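Local coordinates for monovalent Na+/H+ antiporter subunit D (PDB 7D3U), which probably forms a proton-translocating membrane subunit of the Mrp sodium/proton antiporter complex, related to the antiporter-like subunits of respiratory complex I, at residues Glu137-Met148 / Ser163-Ser174. Numbering follows the deposited sequence.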
loop_
_atom_site.group_PDB
_atom_site.type_symbol
_atom_site.label_atom_id
_atom_site.label_comp_id
_atom_site.label_asym_id
_atom_site.label_seq_id
_atom_site.Cartn_x
_atom_site.Cartn_y
_atom_site.Cartn_z
ATOM N N GLU A 137 -9.155 5.929 8.228
ATOM C CA GLU A 137 -8.891 7.304 7.800
ATOM C C GLU A 137 -7.931 8.010 8.752
ATOM O O GLU A 137 -7.104 8.821 8.318
ATOM C CB GLU A 137 -10.196 8.084 7.662
ATOM C CG GLU A 137 -11.305 7.281 7.026
ATOM C CD GLU A 137 -10.910 6.690 5.687
ATOM O OE1 GLU A 137 -10.071 7.288 4.980
ATOM O OE2 GLU A 137 -11.410 5.596 5.362
ATOM N N VAL A 138 -8.029 7.725 10.052
ATOM C CA VAL A 138 -7.081 8.271 11.021
ATOM C C VAL A 138 -5.673 7.763 10.753
ATOM O O VAL A 138 -4.694 8.427 11.102
ATOM C CB VAL A 138 -7.529 7.932 12.459
ATOM C CG1 VAL A 138 -6.528 8.443 13.482
ATOM C CG2 VAL A 138 -8.883 8.525 12.733
ATOM N N MET A 139 -5.548 6.585 10.152
ATOM C CA MET A 139 -4.253 6.055 9.751
ATOM C C MET A 139 -3.788 6.605 8.411
ATOM O O MET A 139 -2.581 6.746 8.189
ATOM C CB MET A 139 -4.318 4.527 9.686
ATOM C CG MET A 139 -3.030 3.852 9.269
ATOM S SD MET A 139 -3.303 2.135 8.802
ATOM C CE MET A 139 -4.367 2.339 7.379
ATOM N N LEU A 140 -4.723 6.930 7.517
ATOM C CA LEU A 140 -4.358 7.347 6.169
ATOM C C LEU A 140 -4.021 8.829 6.096
ATOM O O LEU A 140 -3.129 9.224 5.340
ATOM C CB LEU A 140 -5.489 7.023 5.194
ATOM C CG LEU A 140 -5.587 5.579 4.708
ATOM C CD1 LEU A 140 -6.759 5.426 3.758
ATOM C CD2 LEU A 140 -4.295 5.160 4.039
ATOM N N LEU A 141 -4.730 9.668 6.849
ATOM C CA LEU A 141 -4.484 11.105 6.757
ATOM C C LEU A 141 -3.075 11.503 7.181
ATOM O O LEU A 141 -2.444 12.286 6.450
ATOM C CB LEU A 141 -5.542 11.868 7.563
ATOM C CG LEU A 141 -6.841 12.148 6.812
ATOM C CD1 LEU A 141 -7.571 10.853 6.508
ATOM C CD2 LEU A 141 -7.714 13.078 7.624
ATOM N N PRO A 142 -2.524 11.035 8.308
ATOM C CA PRO A 142 -1.112 11.328 8.592
ATOM C C PRO A 142 -0.167 10.650 7.632
ATOM O O PRO A 142 0.980 11.091 7.504
ATOM C CB PRO A 142 -0.922 10.805 10.021
ATOM C CG PRO A 142 -2.283 10.725 10.585
ATOM C CD PRO A 142 -3.162 10.357 9.443
ATOM N N SER A 143 -0.603 9.588 6.959
ATOM C CA SER A 143 0.237 8.979 5.940
ATOM C C SER A 143 0.437 9.923 4.764
ATOM O O SER A 143 1.523 9.970 4.178
ATOM C CB SER A 143 -0.374 7.665 5.471
ATOM O OG SER A 143 -0.900 6.930 6.560
ATOM N N TYR A 144 -0.597 10.685 4.410
ATOM C CA TYR A 144 -0.469 11.629 3.307
ATOM C C TYR A 144 0.484 12.760 3.655
ATOM O O TYR A 144 1.199 13.259 2.779
ATOM C CB TYR A 144 -1.839 12.187 2.926
ATOM C CG TYR A 144 -2.882 11.130 2.640
ATOM C CD1 TYR A 144 -2.519 9.865 2.197
ATOM C CD2 TYR A 144 -4.231 11.400 2.811
ATOM C CE1 TYR A 144 -3.469 8.902 1.937
ATOM C CE2 TYR A 144 -5.188 10.441 2.552
ATOM C CZ TYR A 144 -4.802 9.195 2.115
ATOM O OH TYR A 144 -5.752 8.236 1.856
ATOM N N GLY A 145 0.511 13.180 4.920
ATOM C CA GLY A 145 1.476 14.180 5.335
ATOM C C GLY A 145 2.895 13.655 5.352
ATOM O O GLY A 145 3.836 14.392 5.050
ATOM N N LEU A 146 3.072 12.377 5.697
ATOM C CA LEU A 146 4.402 11.783 5.708
ATOM C C LEU A 146 4.953 11.570 4.307
ATOM O O LEU A 146 6.172 11.446 4.148
ATOM C CB LEU A 146 4.378 10.453 6.459
ATOM C CG LEU A 146 4.224 10.528 7.976
ATOM C CD1 LEU A 146 4.218 9.136 8.576
ATOM C CD2 LEU A 146 5.335 11.362 8.572
ATOM N N MET A 147 4.094 11.523 3.290
ATOM C CA MET A 147 4.571 11.375 1.923
ATOM C C MET A 147 5.248 12.632 1.401
ATOM O O MET A 147 5.938 12.563 0.378
ATOM C CB MET A 147 3.417 10.986 1.000
ATOM C CG MET A 147 2.802 9.641 1.326
ATOM S SD MET A 147 1.517 9.163 0.162
ATOM C CE MET A 147 2.484 8.982 -1.331
ATOM N N MET A 148 5.067 13.770 2.068
ATOM C CA MET A 148 5.756 14.998 1.702
ATOM C C MET A 148 7.033 15.222 2.497
ATOM O O MET A 148 7.888 15.996 2.058
ATOM C CB MET A 148 4.830 16.204 1.890
ATOM C CG MET A 148 3.570 16.160 1.045
ATOM S SD MET A 148 3.769 16.948 -0.563
ATOM C CE MET A 148 4.133 15.527 -1.586
ATOM N N SER A 163 1.595 10.907 -4.670
ATOM C CA SER A 163 0.663 11.203 -3.588
ATOM C C SER A 163 -0.754 11.381 -4.114
ATOM O O SER A 163 -1.717 10.929 -3.484
ATOM C CB SER A 163 1.118 12.447 -2.831
ATOM O OG SER A 163 0.169 12.819 -1.850
ATOM N N ARG A 164 -0.902 12.045 -5.261
ATOM C CA ARG A 164 -2.210 12.156 -5.895
ATOM C C ARG A 164 -2.801 10.780 -6.155
ATOM O O ARG A 164 -3.954 10.512 -5.807
ATOM C CB ARG A 164 -2.105 12.936 -7.206
ATOM C CG ARG A 164 -1.958 14.433 -7.058
ATOM C CD ARG A 164 -1.892 15.080 -8.429
ATOM N NE ARG A 164 -1.461 16.470 -8.370
ATOM C CZ ARG A 164 -1.244 17.225 -9.440
ATOM N NH1 ARG A 164 -1.418 16.721 -10.653
ATOM N NH2 ARG A 164 -0.852 18.482 -9.301
ATOM N N LEU A 165 -2.014 9.892 -6.766
ATOM C CA LEU A 165 -2.505 8.551 -7.070
ATOM C C LEU A 165 -2.866 7.792 -5.800
ATOM O O LEU A 165 -3.915 7.137 -5.731
ATOM C CB LEU A 165 -1.454 7.785 -7.869
ATOM C CG LEU A 165 -1.692 6.288 -8.025
ATOM C CD1 LEU A 165 -2.975 6.047 -8.787
ATOM C CD2 LEU A 165 -0.517 5.642 -8.726
ATOM N N TYR A 166 -2.005 7.873 -4.785
ATOM C CA TYR A 166 -2.242 7.191 -3.518
ATOM C C TYR A 166 -3.557 7.634 -2.897
ATOM O O TYR A 166 -4.428 6.811 -2.591
ATOM C CB TYR A 166 -1.075 7.470 -2.572
ATOM C CG TYR A 166 -0.966 6.523 -1.407
ATOM C CD1 TYR A 166 -0.318 5.307 -1.540
ATOM C CD2 TYR A 166 -1.503 6.848 -0.170
ATOM C CE1 TYR A 166 -0.210 4.439 -0.477
ATOM C CE2 TYR A 166 -1.402 5.985 0.898
ATOM C CZ TYR A 166 -0.754 4.781 0.737
ATOM O OH TYR A 166 -0.645 3.910 1.792
ATOM N N ILE A 167 -3.719 8.944 -2.704
ATOM C CA ILE A 167 -4.919 9.459 -2.051
ATOM C C ILE A 167 -6.152 9.195 -2.902
ATOM O O ILE A 167 -7.238 8.923 -2.377
ATOM C CB ILE A 167 -4.749 10.956 -1.744
ATOM C CG1 ILE A 167 -3.503 11.163 -0.892
ATOM C CG2 ILE A 167 -5.966 11.494 -1.021
ATOM C CD1 ILE A 167 -3.008 12.565 -0.896
ATOM N N SER A 168 -6.009 9.254 -4.226
ATOM C CA SER A 168 -7.154 9.035 -5.099
ATOM C C SER A 168 -7.661 7.604 -4.989
ATOM O O SER A 168 -8.848 7.376 -4.733
ATOM C CB SER A 168 -6.780 9.369 -6.539
ATOM O OG SER A 168 -6.839 10.766 -6.764
ATOM N N VAL A 169 -6.775 6.622 -5.173
ATOM C CA VAL A 169 -7.209 5.228 -5.088
ATOM C C VAL A 169 -7.423 4.757 -3.662
ATOM O O VAL A 169 -7.915 3.641 -3.461
ATOM C CB VAL A 169 -6.202 4.272 -5.746
ATOM C CG1 VAL A 169 -5.930 4.691 -7.175
ATOM C CG2 VAL A 169 -4.936 4.250 -4.935
ATOM N N ASN A 170 -7.060 5.560 -2.665
ATOM C CA ASN A 170 -7.357 5.226 -1.277
ATOM C C ASN A 170 -8.619 5.905 -0.770
ATOM O O ASN A 170 -9.355 5.314 0.025
ATOM C CB ASN A 170 -6.178 5.595 -0.375
ATOM C CG ASN A 170 -5.259 4.423 -0.120
ATOM O OD1 ASN A 170 -4.038 4.560 -0.139
ATOM N ND2 ASN A 170 -5.844 3.257 0.117
ATOM N N LEU A 171 -8.887 7.138 -1.205
ATOM C CA LEU A 171 -10.182 7.744 -0.926
ATOM C C LEU A 171 -11.301 6.990 -1.631
ATOM O O LEU A 171 -12.419 6.913 -1.112
ATOM C CB LEU A 171 -10.178 9.215 -1.345
ATOM C CG LEU A 171 -11.509 9.965 -1.337
ATOM C CD1 LEU A 171 -12.142 9.923 0.041
ATOM C CD2 LEU A 171 -11.320 11.397 -1.798
ATOM N N LEU A 172 -11.016 6.420 -2.802
ATOM C CA LEU A 172 -12.010 5.599 -3.480
ATOM C C LEU A 172 -12.233 4.288 -2.739
ATOM O O LEU A 172 -13.376 3.850 -2.574
ATOM C CB LEU A 172 -11.577 5.345 -4.923
ATOM C CG LEU A 172 -12.346 4.321 -5.759
ATOM C CD1 LEU A 172 -13.839 4.572 -5.699
ATOM C CD2 LEU A 172 -11.862 4.355 -7.195
ATOM N N ALA A 173 -11.155 3.653 -2.273
ATOM C CA ALA A 173 -11.306 2.427 -1.497
ATOM C C ALA A 173 -11.997 2.702 -0.170
ATOM O O ALA A 173 -12.831 1.910 0.282
ATOM C CB ALA A 173 -9.944 1.778 -1.266
ATOM N N SER A 174 -11.667 3.826 0.467
ATOM C CA SER A 174 -12.325 4.187 1.717
ATOM C C SER A 174 -13.814 4.416 1.507
ATOM O O SER A 174 -14.639 3.984 2.319
ATOM C CB SER A 174 -11.670 5.432 2.309
ATOM O OG SER A 174 -10.453 5.105 2.956
#
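Tyr144 lies against Ile167 and Tyr166 where two transmembrane helices, 129-146 and 157-187, pack antiparallel in the antiporter fold shared with complex I; the axes of segments 137-146 and 163-174 come within 10.8 Å at 170°. With CG anti to its carbonyl carbon (chi1 -53°), Tyr144 carries its ring toward the neighbouring helix. Tyr144 CB starts 4.0 Å from Ile167 CD1. Further out, Ile167 CG1 sits 3.4 Å from the Tyr144 ring centroid, almost on the normal, a CH-pi contact, while Leu140 O of the same helix lies over the opposite face. Tyr144 CE1 meets the rim of the second tyrosine edge to edge, 3.5 Å from Tyr166 CD2, and Tyr144 CE2 touches Ile167 CG2. At the tip, Tyr144 OH rests 3.5 Å from Asn170 CB. With an alanine in place of Tyr144, Ile167 CG1 and the Tyr166 edge would probably lose their aromatic partner and a gap would open between the helices. One turn on, Met147 SD makes an oblique Met-aromatic contact, 4.3 Å from the Tyr166 ring centroid; Trp229 also meets that ring. Toward Glu137, Leu140 CD1 packs beside Asn170 CB. Ser174 OG links Glu137 and Lys220, probably matching the buried glutamate-lysine pair of complex I antiporter-like subunits: bonded to Lys220 NZ, Ser174 OG also donates to Glu137 OE2 at 2.6 Å, on that oxygen's syn lone pair.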